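Local structure of triosephosphate isomerase (Toxoplasma gondii, 5UPR) at the interface of chains A and B. The protein probably interconverts D-glyceraldehyde 3-phosphate and dihydroxyacetone phosphate in glycolysis and gluconeogenesis, working as a homodimer of TIM barrels. Sequence-based numbering; all coordinates share one arbitrary frame. Chains: chain A/B, Triosephosphate isomerase.

The interface of chains A and B. Residues chain A 15, 17, 70, 102, 104; chain B 80-82.
With OG1 lying beside its own backbone N (chi1 -64°), B:Thr82 turns hydroxyl and amide together toward A:Glu104, while A:Asn15, its CG opposite the backbone N (chi1 178°), extends its amide to the same hydroxyl. A:Glu104 OE1 takes both bonds from B:Thr82: the hydroxyl OG1 reaches it at 2.7 Å from above the carboxylate plane, and the backbone N at 3.0 Å nearly in line with the C-O bond. A:Asn15 ND2 donates to B:Thr82 OG1 at 2.9 Å within its amide plane, so the hydroxyl both accepts and donates. The imidazole of A:His102 lies face-on over this hydroxyl, with B:Thr82 OG1 3.6 Å from A:His102 ND1. A:His102 CB meets the methyl B:Thr82 CG2 at 3.8 Å. The extended chain of A:Lys17 runs past B:Thr82 and B:Ala80, its CD 3.7 Å from B:Ala80 CA. Its ammonium NZ forms a salt bridge with the other carboxylate oxygen, A:Glu104 OE2, at 2.7 Å on its syn side, tilted out of the carboxylate plane, which helps fix the carboxylate's rotation. A:Asn15 OD1 in turn accepts the backbone N of A:Lys17. A:Asn15, A:Lys17 and A:His102 are among the family's conserved active-site residues, A:His102 being the electrophilic histidine. The threonine at the tip of one subunit's interdigitating loop thus braces the neighbour's active site, which probably helps hold these three in place and may be why the enzyme works as a homodimer.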
# COMPACT_ATOMS: atom_id res chain seq x y z
N ASN A 15 12.95 -1.66 -8.81
CA ASN A 15 11.69 -1.96 -8.20
C ASN A 15 11.92 -3.28 -7.39
O ASN A 15 11.92 -4.36 -7.98
CB ASN A 15 10.61 -2.17 -9.26
CG ASN A 15 9.25 -2.56 -8.65
OD1 ASN A 15 9.08 -2.55 -7.42
ND2 ASN A 15 8.26 -2.90 -9.52
N LYS A 17 9.84 -4.70 -5.50
CA LYS A 17 8.59 -5.41 -5.36
C LYS A 17 8.36 -5.87 -3.91
O LYS A 17 8.79 -5.15 -2.97
CB LYS A 17 8.44 -6.50 -6.42
CG LYS A 17 8.71 -6.04 -7.83
CD LYS A 17 8.43 -7.12 -8.90
CE LYS A 17 8.70 -6.49 -10.32
NZ LYS A 17 8.32 -7.49 -11.39
N GLN A 70 6.29 2.29 -4.24
CA GLN A 70 5.83 1.39 -5.33
C GLN A 70 4.40 1.63 -5.82
O GLN A 70 3.95 0.92 -6.76
CB GLN A 70 5.97 -0.08 -4.86
CG GLN A 70 7.41 -0.55 -4.67
CD GLN A 70 7.52 -1.99 -4.14
OE1 GLN A 70 6.53 -2.79 -4.24
NE2 GLN A 70 8.71 -2.35 -3.61
N HIS A 102 2.21 -0.13 -12.61
CA HIS A 102 2.89 -1.37 -12.85
C HIS A 102 1.91 -2.44 -13.31
O HIS A 102 0.79 -2.52 -12.75
CB HIS A 102 3.66 -1.84 -11.61
CG HIS A 102 4.72 -2.85 -11.93
ND1 HIS A 102 4.45 -4.17 -12.07
CD2 HIS A 102 6.03 -2.69 -12.23
CE1 HIS A 102 5.57 -4.79 -12.41
NE2 HIS A 102 6.55 -3.92 -12.51
N GLU A 104 1.66 -5.48 -12.63
CA GLU A 104 1.17 -6.32 -11.51
C GLU A 104 -0.05 -5.65 -10.81
O GLU A 104 -1.01 -6.36 -10.49
CB GLU A 104 2.31 -6.69 -10.54
CG GLU A 104 3.38 -7.55 -11.19
CD GLU A 104 4.76 -7.43 -10.59
OE1 GLU A 104 4.91 -6.78 -9.52
OE2 GLU A 104 5.71 -8.07 -11.21
N ALA B 80 6.69 -11.14 -6.61
CA ALA B 80 6.57 -10.06 -7.59
C ALA B 80 5.18 -9.38 -7.48
O ALA B 80 4.29 -9.57 -8.38
CB ALA B 80 6.84 -10.56 -9.00
N PHE B 81 4.99 -8.66 -6.35
CA PHE B 81 3.73 -8.06 -6.04
C PHE B 81 3.94 -6.57 -5.73
O PHE B 81 3.89 -6.10 -4.58
CB PHE B 81 3.04 -8.79 -4.88
CG PHE B 81 3.24 -10.28 -4.88
CD1 PHE B 81 2.79 -11.05 -5.93
CD2 PHE B 81 3.88 -10.91 -3.80
CE1 PHE B 81 3.02 -12.43 -5.96
CE2 PHE B 81 4.06 -12.28 -3.78
CZ PHE B 81 3.63 -13.05 -4.87
N THR B 82 4.12 -5.81 -6.81
CA THR B 82 4.42 -4.37 -6.70
C THR B 82 3.37 -3.62 -5.88
O THR B 82 2.14 -3.73 -6.15
CB THR B 82 4.65 -3.77 -8.12
OG1 THR B 82 5.85 -4.38 -8.72
CG2 THR B 82 4.87 -2.33 -8.05